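Side-chain contacts in restriction endonuclease THAI (Thermoplasma acidophilum, PDB 3NDH), which probably cleaves double-stranded DNA at a specific sequence as a type II restriction endonuclease of the PD-(D/E)XK clan, intercalating into its DNA without flipping bases: residues P38-L43 with E63-S68; L46-A51 with M56-L61; G148-P153 with E191-E196. One frame throughout, in Å; residues are numbered along the deposited sequence. Where two conformers were deposited one is given.

Interaction 1. Residues P38-L43 with E63-S68; sequences PYMFQL and ERIISS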
loop_
_atom_site.group_PDB
_atom_site.type_symbol
_atom_site.label_atom_id
_atom_site.label_comp_id
_atom_site.label_asym_id
_atom_site.label_seq_id
_atom_site.Cartn_x
_atom_site.Cartn_y
_atom_site.Cartn_z
ATOM N N PRO A 38 -2.579 -17.404 10.890
ATOM C CA PRO A 38 -3.153 -17.551 9.546
ATOM C C PRO A 38 -4.494 -16.835 9.344
ATOM O O PRO A 38 -4.669 -16.125 8.347
ATOM C CB PRO A 38 -3.251 -19.072 9.381
ATOM C CG PRO A 38 -2.183 -19.597 10.270
ATOM C CD PRO A 38 -2.237 -18.706 11.479
ATOM N N TYR A 39 -5.423 -16.993 10.287
ATOM C CA TYR A 39 -6.708 -16.308 10.227
ATOM C C TYR A 39 -6.553 -14.786 10.121
ATOM O O TYR A 39 -7.155 -14.144 9.254
ATOM C CB TYR A 39 -7.586 -16.702 11.425
ATOM C CG TYR A 39 -8.865 -15.896 11.557
ATOM C CD1 TYR A 39 -9.912 -16.058 10.665
ATOM C CD2 TYR A 39 -8.984 -14.919 12.529
ATOM C CE1 TYR A 39 -11.079 -15.268 10.776
ATOM C CE2 TYR A 39 -10.138 -14.155 12.665
ATOM C CZ TYR A 39 -11.174 -14.341 11.805
ATOM O OH TYR A 39 -12.323 -13.571 11.935
ATOM N N MET A 40 -5.725 -14.217 10.988
ATOM C CA MET A 40 -5.511 -12.769 10.985
ATOM C C MET A 40 -4.912 -12.313 9.659
ATOM O O MET A 40 -5.330 -11.304 9.084
ATOM C CB MET A 40 -4.596 -12.346 12.130
ATOM C CG MET A 40 -5.145 -12.707 13.483
ATOM S SD MET A 40 -4.691 -11.479 14.732
ATOM C CE MET A 40 -5.071 -12.465 16.175
ATOM N N PHE A 41 -3.928 -13.059 9.167
ATOM C CA PHE A 41 -3.315 -12.732 7.877
ATOM C C PHE A 41 -4.281 -12.932 6.722
ATOM O O PHE A 41 -4.178 -12.229 5.711
ATOM C CB PHE A 41 -2.013 -13.498 7.685
ATOM C CG PHE A 41 -0.793 -12.796 8.236
ATOM C CD1 PHE A 41 -0.867 -11.945 9.331
ATOM C CD2 PHE A 41 0.446 -12.987 7.637
ATOM C CE1 PHE A 41 0.275 -11.303 9.802
ATOM C CE2 PHE A 41 1.567 -12.377 8.125
ATOM C CZ PHE A 41 1.478 -11.504 9.192
ATOM N N GLN A 42 -5.232 -13.844 6.865
ATOM C CA GLN A 42 -6.253 -13.987 5.846
ATOM C C GLN A 42 -7.188 -12.763 5.828
ATOM O O GLN A 42 -7.591 -12.292 4.758
ATOM C CB GLN A 42 -7.021 -15.287 6.071
ATOM C CG GLN A 42 -7.922 -15.621 4.909
ATOM C CD GLN A 42 -8.524 -16.992 4.990
ATOM O OE1 GLN A 42 -8.132 -17.812 5.814
ATOM N NE2 GLN A 42 -9.511 -17.246 4.138
ATOM N N LEU A 43 -7.542 -12.247 7.001
ATOM C CA LEU A 43 -8.327 -11.003 7.085
ATOM C C LEU A 43 -7.539 -9.872 6.437
ATOM O O LEU A 43 -8.086 -9.083 5.679
ATOM C CB LEU A 43 -8.663 -10.644 8.520
ATOM C CG LEU A 43 -9.539 -11.613 9.316
ATOM C CD1 LEU A 43 -9.783 -11.061 10.705
ATOM C CD2 LEU A 43 -10.848 -11.899 8.610
ATOM N N GLU A 63 1.855 -5.885 9.161
ATOM C CA GLU A 63 2.742 -5.240 10.137
ATOM C C GLU A 63 1.954 -4.790 11.357
ATOM O O GLU A 63 2.401 -5.000 12.488
ATOM C CB GLU A 63 3.424 -4.045 9.499
ATOM C CG GLU A 63 4.407 -3.299 10.392
ATOM C CD GLU A 63 4.566 -1.894 9.880
ATOM O OE1 GLU A 63 4.940 -1.697 8.683
ATOM O OE2 GLU A 63 4.258 -0.961 10.662
ATOM N N ARG A 64 0.772 -4.210 11.145
ATOM C CA ARG A 64 -0.087 -3.825 12.268
ATOM C C ARG A 64 -0.403 -5.001 13.179
ATOM O O ARG A 64 -0.425 -4.876 14.393
ATOM C CB ARG A 64 -1.401 -3.210 11.779
ATOM C CG ARG A 64 -1.267 -1.845 11.225
ATOM C CD ARG A 64 -2.612 -1.126 11.226
ATOM N NE ARG A 64 -2.575 -0.031 10.295
ATOM C CZ ARG A 64 -3.503 0.206 9.380
ATOM N NH1 ARG A 64 -4.596 -0.545 9.306
ATOM N NH2 ARG A 64 -3.347 1.227 8.567
ATOM N N ILE A 65 -0.671 -6.149 12.560
ATOM C CA ILE A 65 -1.000 -7.368 13.284
ATOM C C ILE A 65 0.186 -7.811 14.145
ATOM O O ILE A 65 0.023 -8.217 15.310
ATOM C CB ILE A 65 -1.443 -8.491 12.321
ATOM C CG1 ILE A 65 -2.811 -8.135 11.733
ATOM C CG2 ILE A 65 -1.507 -9.838 13.020
ATOM C CD1 ILE A 65 -3.217 -8.867 10.441
ATOM N N ILE A 66 1.395 -7.744 13.593
ATOM C CA ILE A 66 2.575 -8.146 14.349
ATOM C C ILE A 66 2.875 -7.143 15.454
ATOM O O ILE A 66 3.170 -7.533 16.585
ATOM C CB ILE A 66 3.796 -8.358 13.413
ATOM C CG1 ILE A 66 3.534 -9.487 12.398
ATOM C CG2 ILE A 66 5.069 -8.623 14.208
ATOM C CD1 ILE A 66 3.240 -10.854 13.029
ATOM N N SER A 67 2.786 -5.846 15.164
ATOM C CA SER A 67 2.966 -4.864 16.242
ATOM C C SER A 67 1.951 -5.058 17.373
ATOM O O SER A 67 2.257 -4.856 18.542
ATOM C CB SER A 67 2.855 -3.448 15.706
ATOM O OG SER A 67 3.893 -3.182 14.759
ATOM N N SER A 68 0.737 -5.438 16.999
ATOM C CA SER A 68 -0.323 -5.691 17.961
ATOM C C SER A 68 -0.055 -6.914 18.830
ATOM O O SER A 68 -0.468 -6.955 20.004
ATOM C CB SER A 68 -1.664 -5.814 17.259
ATOM O OG SER A 68 -1.995 -4.586 16.627
#
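Ile65 sets its two branches against Met40 and Phe41 and carries most of the apolar contact between helix 27-46 and helix 58-74. The ethyl branch leaves anti to the carbonyl carbon (chi1 -70°) and runs on extended, which lays CD1 of Ile65 3.5 Å from the backbone O of Met40, against the helix surface. Its other branch, the CG2 methyl, comes to the edge of the Phe41 ring, close to the ring plane and 4.0 Å from CE1. The two side chains meet aslant, with the ring touched by a methyl rather than stacked. CB of Met40 is 4.1 Å from both CG2 and CD1 of Ile65. Ile66, the next residue, adds a looser touch: its CD1 lies 4.3 Å from CZ of Phe41.

No hydrogen bond joins the two segments, and the polar groups that can be followed bond within their own helix or to other parts of the assembly. Arg64 O receives both OG of Ser68, at 2.7 Å, and the backbone N of Ser68, from opposite faces of the carbonyl plane. The hydroxyl stands 33° out of that plane. Ile65 O accepts a hydrogen bond from Trp222 NE1 of the second subunit, and Glu63 OE2 forms a salt bridge with Arg50 of that subunit.

The axes of the short segments approach to 10.5 Å and run roughly antiparallel, with 144° between their directions. Phe41 and Ile66 continue the apolar layer onto Val139 of strand 135-141, while Trp218 of the second subunit packs on Ile65 and Trp222 of that subunit on Met40. This is an obliquely crossed, roughly antiparallel helix pair set between the central mixed sheet of a PD-(D/E)XK nuclease core and the dimer interface.

Interaction 2. Residues L46-A51 with M56-L61; sequences LESSRA and MEVGSL. With nucleotides of chain C; nucleotides of chain D.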
loop_
_atom_site.group_PDB
_atom_site.type_symbol
_atom_site.label_atom_id
_atom_site.label_comp_id
_atom_site.label_asym_id
_atom_site.label_seq_id
_atom_site.Cartn_x
_atom_site.Cartn_y
_atom_site.Cartn_z
ATOM N N LEU A 46 -7.818 -10.268 2.656
ATOM C CA LEU A 46 -9.171 -9.972 2.205
ATOM C C LEU A 46 -9.447 -8.475 2.140
ATOM O O LEU A 46 -10.297 -8.041 1.339
ATOM C CB LEU A 46 -10.194 -10.655 3.116
ATOM C CG LEU A 46 -10.308 -12.162 2.896
ATOM C CD1 LEU A 46 -11.136 -12.806 3.984
ATOM C CD2 LEU A 46 -10.951 -12.417 1.559
ATOM N N GLU A 47 -8.726 -7.694 2.912
ATOM C CA GLU A 47 -8.855 -6.248 2.948
ATOM C C GLU A 47 -7.823 -5.531 2.072
ATOM O O GLU A 47 -7.822 -4.311 2.009
ATOM C CB GLU A 47 -8.740 -5.794 4.397
ATOM C CG GLU A 47 -9.920 -6.371 5.211
ATOM C CD GLU A 47 -9.845 -6.112 6.670
ATOM O OE1 GLU A 47 -9.272 -5.075 7.057
ATOM O OE2 GLU A 47 -10.414 -6.942 7.424
ATOM N N SER A 48 -6.982 -6.274 1.369
ATOM C CA SER A 48 -5.878 -5.692 0.627
ATOM C C SER A 48 -5.750 -6.290 -0.762
ATOM O O SER A 48 -4.644 -6.431 -1.263
ATOM C CB SER A 48 -4.560 -5.953 1.341
ATOM O OG SER A 48 -4.576 -5.547 2.700
ATOM N N SER A 49 -6.878 -6.652 -1.362
ATOM C CA SER A 49 -6.879 -7.331 -2.654
ATOM C C SER A 49 -7.803 -6.635 -3.653
ATOM O O SER A 49 -8.482 -5.657 -3.324
ATOM C CB SER A 49 -7.327 -8.782 -2.476
ATOM O OG SER A 49 -6.392 -9.516 -1.702
ATOM N N ARG A 50 -7.774 -7.110 -4.891
ATOM C CA ARG A 50 -8.781 -6.761 -5.863
ATOM C C ARG A 50 -8.805 -7.922 -6.829
ATOM O O ARG A 50 -7.761 -8.362 -7.283
ATOM C CB ARG A 50 -8.482 -5.419 -6.524
ATOM C CG ARG A 50 -9.714 -4.793 -7.187
ATOM C CD ARG A 50 -9.426 -3.423 -7.755
ATOM N NE ARG A 50 -8.566 -3.573 -8.919
ATOM C CZ ARG A 50 -7.884 -2.598 -9.498
ATOM N NH1 ARG A 50 -7.940 -1.377 -8.997
ATOM N NH2 ARG A 50 -7.113 -2.845 -10.536
ATOM N N ALA A 51 -10.013 -8.382 -7.174
ATOM C CA ALA A 51 -10.209 -9.593 -7.996
ATOM C C ALA A 51 -9.450 -10.796 -7.428
ATOM O O ALA A 51 -8.922 -11.611 -8.186
ATOM C CB ALA A 51 -9.801 -9.339 -9.438
ATOM N N MET A 56 0.611 -5.387 -2.691
ATOM C CA MET A 56 1.808 -5.208 -1.868
ATOM C C MET A 56 1.489 -4.557 -0.547
ATOM O O MET A 56 2.136 -4.867 0.472
ATOM C CB MET A 56 2.838 -4.338 -2.612
ATOM C CG MET A 56 3.469 -5.055 -3.772
ATOM S SD MET A 56 4.597 -4.037 -4.701
ATOM C CE MET A 56 5.927 -3.833 -3.545
ATOM N N GLU A 57 0.461 -3.708 -0.531
ATOM C CA GLU A 57 0.078 -2.992 0.662
ATOM C C GLU A 57 -0.447 -3.913 1.761
ATOM O O GLU A 57 -0.595 -3.483 2.909
ATOM C CB GLU A 57 -0.914 -1.867 0.337
ATOM C CG GLU A 57 -2.279 -2.305 -0.078
ATOM C CD GLU A 57 -2.465 -2.544 -1.559
ATOM O OE1 GLU A 57 -1.492 -2.799 -2.286
ATOM O OE2 GLU A 57 -3.646 -2.492 -2.010
ATOM N N VAL A 58 -0.716 -5.174 1.455
ATOM C CA VAL A 58 -1.015 -6.149 2.513
ATOM C C VAL A 58 0.054 -6.151 3.579
ATOM O O VAL A 58 -0.243 -6.419 4.738
ATOM C CB VAL A 58 -1.218 -7.570 1.933
ATOM C CG1 VAL A 58 0.114 -8.196 1.485
ATOM C CG2 VAL A 58 -1.972 -8.466 2.922
ATOM N N GLY A 59 1.298 -5.893 3.206
ATOM C CA GLY A 59 2.394 -5.879 4.158
ATOM C C GLY A 59 2.202 -4.862 5.257
ATOM O O GLY A 59 2.572 -5.088 6.412
ATOM N N SER A 60 1.604 -3.732 4.916
ATOM C CA SER A 60 1.409 -2.675 5.889
ATOM C C SER A 60 0.377 -3.092 6.933
ATOM O O SER A 60 0.501 -2.809 8.124
ATOM C CB SER A 60 0.995 -1.403 5.138
ATOM O OG SER A 60 1.926 -1.061 4.098
ATOM N N LEU A 61 -0.640 -3.829 6.495
ATOM C CA LEU A 61 -1.637 -4.336 7.405
ATOM C C LEU A 61 -1.130 -5.525 8.251
ATOM O O LEU A 61 -1.383 -5.614 9.444
ATOM C CB LEU A 61 -2.898 -4.676 6.600
ATOM C CG LEU A 61 -4.187 -4.958 7.364
ATOM C CD1 LEU A 61 -4.483 -3.904 8.445
ATOM C CD2 LEU A 61 -5.360 -5.072 6.388
ATOM P P DC C 7 8.600 -0.944 4.926
ATOM O OP1 DC C 7 8.578 -1.458 6.300
ATOM O OP2 DC C 7 9.831 -1.093 4.099
ATOM O "O5'" DC C 7 7.383 -1.587 4.132
ATOM C "C5'" DC C 7 6.167 -1.907 4.792
ATOM C "C4'" DC C 7 5.183 -2.461 3.792
ATOM O "O4'" DC C 7 4.980 -1.482 2.755
ATOM C "C3'" DC C 7 5.656 -3.700 3.036
ATOM O "O3'" DC C 7 5.421 -4.881 3.842
ATOM C "C2'" DC C 7 4.782 -3.649 1.788
ATOM C "C1'" DC C 7 4.454 -2.150 1.614
ATOM N N1 DC C 7 5.019 -1.516 0.406
ATOM C C2 DC C 7 4.193 -1.353 -0.709
ATOM O O2 DC C 7 2.988 -1.632 -0.609
ATOM N N3 DC C 7 4.717 -0.884 -1.865
ATOM C C4 DC C 7 6.010 -0.559 -1.925
ATOM N N4 DC C 7 6.497 -0.160 -3.104
ATOM C C5 DC C 7 6.862 -0.643 -0.783
ATOM C C6 DC C 7 6.330 -1.120 0.356
ATOM P P DG C 8 6.333 -6.207 3.650
ATOM O OP1 DG C 8 6.166 -7.038 4.867
ATOM O OP2 DG C 8 7.694 -5.780 3.228
ATOM O "O5'" DG C 8 5.656 -6.982 2.430
ATOM C "C5'" DG C 8 6.127 -6.834 1.084
ATOM C "C4'" DG C 8 5.224 -7.592 0.136
ATOM O "O4'" DG C 8 5.406 -7.132 -1.225
ATOM C "C3'" DG C 8 5.403 -9.110 0.092
ATOM O "O3'" DG C 8 4.097 -9.683 -0.098
ATOM C "C2'" DG C 8 6.293 -9.291 -1.130
ATOM C "C1'" DG C 8 5.709 -8.244 -2.061
ATOM N N9 DG C 8 6.587 -7.775 -3.123
ATOM C C8 DG C 8 7.946 -7.561 -3.060
ATOM N N7 DG C 8 8.444 -7.111 -4.177
ATOM C C5 DG C 8 7.352 -7.028 -5.033
ATOM C C6 DG C 8 7.266 -6.600 -6.389
ATOM O O6 DG C 8 8.174 -6.216 -7.138
ATOM N N1 DG C 8 5.957 -6.660 -6.860
ATOM C C2 DG C 8 4.873 -7.081 -6.126
ATOM N N2 DG C 8 3.686 -7.057 -6.750
ATOM N N3 DG C 8 4.944 -7.497 -4.875
ATOM C C4 DG C 8 6.203 -7.438 -4.395
ATOM P P DG D 6 1.164 0.032 -12.895
ATOM O OP1 DG D 6 0.415 0.860 -13.855
ATOM O OP2 DG D 6 2.538 0.420 -12.519
ATOM O "O5'" DG D 6 0.321 -0.133 -11.556
ATOM C "C5'" DG D 6 -0.883 -0.898 -11.545
ATOM C "C4'" DG D 6 -1.354 -1.108 -10.123
ATOM O "O4'" DG D 6 -0.361 -1.847 -9.387
ATOM C "C3'" DG D 6 -1.548 0.175 -9.321
ATOM O "O3'" DG D 6 -2.871 0.667 -9.531
ATOM C "C2'" DG D 6 -1.371 -0.298 -7.891
ATOM C "C1'" DG D 6 -0.337 -1.413 -8.028
ATOM N N9 DG D 6 1.044 -1.068 -7.700
ATOM C C8 DG D 6 2.050 -0.813 -8.594
ATOM N N7 DG D 6 3.205 -0.631 -8.020
ATOM C C5 DG D 6 2.941 -0.759 -6.667
ATOM C C6 DG D 6 3.813 -0.698 -5.561
ATOM O O6 DG D 6 5.038 -0.557 -5.560
ATOM N N1 DG D 6 3.134 -0.853 -4.357
ATOM C C2 DG D 6 1.786 -1.060 -4.234
ATOM N N2 DG D 6 1.329 -1.171 -2.978
ATOM N N3 DG D 6 0.958 -1.151 -5.267
ATOM C C4 DG D 6 1.602 -0.995 -6.445
#
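The hydroxyl of Ser48 is held by the carbonyl of Ala44 at the end of the preceding helix, and in that place it rests against Val58 and Leu61. OG of Ser48 lies 3.6 Å from CA of Val58 and 3.8 Å from CD2 of Leu61, while its CB packs 3.8 Å from CB of Val58. With chi1 at -53°, OG sits beside its own backbone N and faces the start of helix 58-74. Leu61 reaches the same place because CG departs anti to its N (chi1 -168°), which also brings CD2 within 4.0 Å of OE1 of Glu47; the two side chains meet at about a right angle. The other carboxylate oxygen of Glu47 is salt-bridged to Arg217 of the second subunit.

These contacts close the base of a beta hairpin, strands 49-50 and 53-54, that leads into helix 58-74, with Met56 and Glu57 at the junction facing the DNA. Met56 pushes its side chain between the bases of DC7 and DG8 of chain C, consistent with the intercalation reported for this complex. Its CG is 3.1 Å from N3 of DG8, and a bend at chi3 (69°) carries CE to 3.6 Å from N3 of DC7. Beside it, Glu57 folds back at chi2 and OE1 takes a weak hydrogen bond of 3.3 Å from N2 of DG6 of chain D. Gly59 lets the sugar-phosphate backbone come close: a side-chain CB there would collide with O3' of DC7 of chain C.

Interaction 3. Residues G148-P153 with E191-E196; sequences GVYYIP and EIMTDE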
loop_
_atom_site.group_PDB
_atom_site.type_symbol
_atom_site.label_atom_id
_atom_site.label_comp_id
_atom_site.label_asym_id
_atom_site.label_seq_id
_atom_site.Cartn_x
_atom_site.Cartn_y
_atom_site.Cartn_z
ATOM N N GLY A 148 6.532 -19.992 8.895
ATOM C CA GLY A 148 6.906 -19.637 10.264
ATOM C C GLY A 148 7.138 -18.163 10.432
ATOM O O GLY A 148 7.238 -17.420 9.449
ATOM N N VAL A 149 7.252 -17.780 11.696
ATOM C CA VAL A 149 7.681 -16.444 12.038
ATOM C C VAL A 149 9.026 -16.566 12.688
ATOM O O VAL A 149 9.238 -17.445 13.530
ATOM C CB VAL A 149 6.670 -15.682 12.912
ATOM C CG1 VAL A 149 6.337 -16.398 14.162
ATOM C CG2 VAL A 149 7.183 -14.276 13.235
ATOM N N TYR A 150 9.931 -15.682 12.288
ATOM C CA TYR A 150 11.336 -15.735 12.690
ATOM C C TYR A 150 11.750 -14.453 13.362
ATOM O O TYR A 150 11.431 -13.364 12.883
ATOM C CB TYR A 150 12.219 -15.932 11.457
ATOM C CG TYR A 150 12.025 -17.254 10.772
ATOM C CD1 TYR A 150 12.934 -18.283 10.957
ATOM C CD2 TYR A 150 10.928 -17.490 9.949
ATOM C CE1 TYR A 150 12.758 -19.512 10.351
ATOM C CE2 TYR A 150 10.744 -18.721 9.349
ATOM C CZ TYR A 150 11.669 -19.713 9.539
ATOM O OH TYR A 150 11.493 -20.939 8.930
ATOM N N TYR A 151 12.470 -14.605 14.475
ATOM C CA TYR A 151 13.184 -13.509 15.133
ATOM C C TYR A 151 14.661 -13.660 14.773
ATOM O O TYR A 151 15.305 -14.615 15.180
ATOM C CB TYR A 151 12.994 -13.544 16.663
ATOM C CG TYR A 151 13.992 -12.740 17.471
ATOM C CD1 TYR A 151 14.482 -11.511 17.026
ATOM C CD2 TYR A 151 14.444 -13.220 18.690
ATOM C CE1 TYR A 151 15.410 -10.801 17.772
ATOM C CE2 TYR A 151 15.364 -12.513 19.443
ATOM C CZ TYR A 151 15.832 -11.300 18.961
ATOM O OH TYR A 151 16.764 -10.582 19.710
ATOM N N ILE A 152 15.151 -12.722 13.970
ATOM C CA ILE A 152 16.514 -12.738 13.471
ATOM C C ILE A 152 17.230 -11.546 14.105
ATOM O O ILE A 152 17.049 -10.415 13.664
ATOM C CB ILE A 152 16.539 -12.663 11.929
ATOM C CG1 ILE A 152 15.689 -13.798 11.316
ATOM C CG2 ILE A 152 17.972 -12.763 11.449
ATOM C CD1 ILE A 152 15.513 -13.753 9.815
ATOM N N PRO A 153 18.013 -11.792 15.164
ATOM C CA PRO A 153 18.711 -10.697 15.835
ATOM C C PRO A 153 19.604 -9.888 14.894
ATOM O O PRO A 153 20.148 -10.424 13.930
ATOM C CB PRO A 153 19.550 -11.405 16.903
ATOM C CG PRO A 153 18.870 -12.707 17.135
ATOM C CD PRO A 153 18.260 -13.085 15.816
ATOM N N GLU A 191 20.737 -17.926 5.014
ATOM C CA GLU A 191 21.721 -17.980 6.085
ATOM C C GLU A 191 21.241 -17.277 7.366
ATOM O O GLU A 191 21.391 -17.826 8.452
ATOM C CB GLU A 191 23.064 -17.431 5.597
ATOM C CG GLU A 191 23.753 -18.394 4.621
ATOM C CD GLU A 191 25.066 -17.882 4.078
ATOM O OE1 GLU A 191 25.643 -16.951 4.659
ATOM O OE2 GLU A 191 25.558 -18.447 3.076
ATOM N N ILE A 192 20.640 -16.094 7.262
ATOM C CA ILE A 192 20.133 -15.443 8.481
ATOM C C ILE A 192 18.928 -16.173 9.099
ATOM O O ILE A 192 18.753 -16.182 10.313
ATOM C CB ILE A 192 19.855 -13.928 8.298
ATOM C CG1 ILE A 192 18.694 -13.644 7.338
ATOM C CG2 ILE A 192 21.144 -13.214 7.840
ATOM C CD1 ILE A 192 18.331 -12.179 7.287
ATOM N N MET A 193 18.109 -16.808 8.261
ATOM C CA MET A 193 16.941 -17.546 8.770
ATOM C C MET A 193 17.301 -18.825 9.511
ATOM O O MET A 193 16.579 -19.241 10.429
ATOM C CB MET A 193 15.978 -17.878 7.630
ATOM C CG MET A 193 15.242 -16.689 7.063
ATOM S SD MET A 193 14.145 -17.168 5.736
ATOM C CE MET A 193 12.895 -18.083 6.641
ATOM N N THR A 194 18.414 -19.436 9.123
ATOM C CA THR A 194 18.804 -20.749 9.656
ATOM C C THR A 194 19.928 -20.719 10.696
ATOM O O THR A 194 20.286 -21.765 11.248
ATOM C CB THR A 194 19.151 -21.720 8.509
ATOM O OG1 THR A 194 20.226 -21.187 7.728
ATOM C CG2 THR A 194 17.930 -21.964 7.618
ATOM N N ASP A 195 20.477 -19.540 10.980
ATOM C CA ASP A 195 21.466 -19.390 12.048
ATOM C C ASP A 195 20.925 -19.979 13.341
ATOM O O ASP A 195 19.738 -19.829 13.645
ATOM C CB ASP A 195 21.807 -17.911 12.261
ATOM C CG ASP A 195 23.027 -17.701 13.146
ATOM O OD1 ASP A 195 22.948 -17.849 14.385
ATOM O OD2 ASP A 195 24.082 -17.342 12.594
ATOM N N GLU A 196 21.795 -20.631 14.109
ATOM C CA GLU A 196 21.415 -21.234 15.382
ATOM C C GLU A 196 20.786 -20.215 16.338
ATOM O O GLU A 196 19.899 -20.565 17.111
ATOM C CB GLU A 196 22.641 -21.885 16.042
ATOM C CG GLU A 196 22.317 -22.869 17.155
ATOM C CD GLU A 196 21.994 -22.213 18.492
ATOM O OE1 GLU A 196 22.514 -21.112 18.782
ATOM O OE2 GLU A 196 21.207 -22.813 19.259
#
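Met193 lays its terminal methyl over one face of the Tyr150 ring, a CH-pi contact with CE 3.7 Å from the ring centroid and 20° off the normal. The methionine leaves its helix with CG beside the backbone N (chi1 -71°), runs straight through chi2 and then bends at chi3 (69°); that last turn swings CE onto the ring, displaced toward the rim and 3.5 Å from CE2 of Tyr150. SD stays farther, 5.2 Å from the centroid, still a Met-aromatic contact. On the same strand, two residues on, Ile152 meets the helix with both branches: CG2 is 3.7 Å from the backbone O of Ile192, and CD1 lies 4.0 Å from CG of Met193. Ile192 holds CG1 between its N and its carbonyl carbon, which turns this branch to CD1 of Ile152, the two isoleucines meeting at about a right angle.

Replacing Tyr150 by an alanine would probably leave the Met193 methyl without the ring it covers and free to turn about chi3. Ile192 O, which Ile152 CG2 touches, is hydrogen-bonded to OG1 of Thr198. Between these two segments no hydrogen bond or charge pair is made, so the seating of helix 186-194 on strand 146-152 here probably depends on the fit of methyl, sulfur and ring surfaces.

Interactions 1 and 2 share helix 58-74, follow each other along the chain and both reach the second subunit. Interaction 3 stands apart, its centre about 20 Å and about 25 Å from those of interactions 1 and 2, across the chain's middle from interaction 2 and untouched by any other protein chain. Interactions 1 and 3 are buried, interaction 2 partly so. The buried pair each bring a helix to an apolar partner, a second helix in one and a sheet strand in the other. None of the three has a hydrogen bond between its segments; interaction 2 differs in bringing a hydroxyl and carboxylates beside valine and leucine, while Met56, Glu57, Gly59 and Ser60 face bases and sugars.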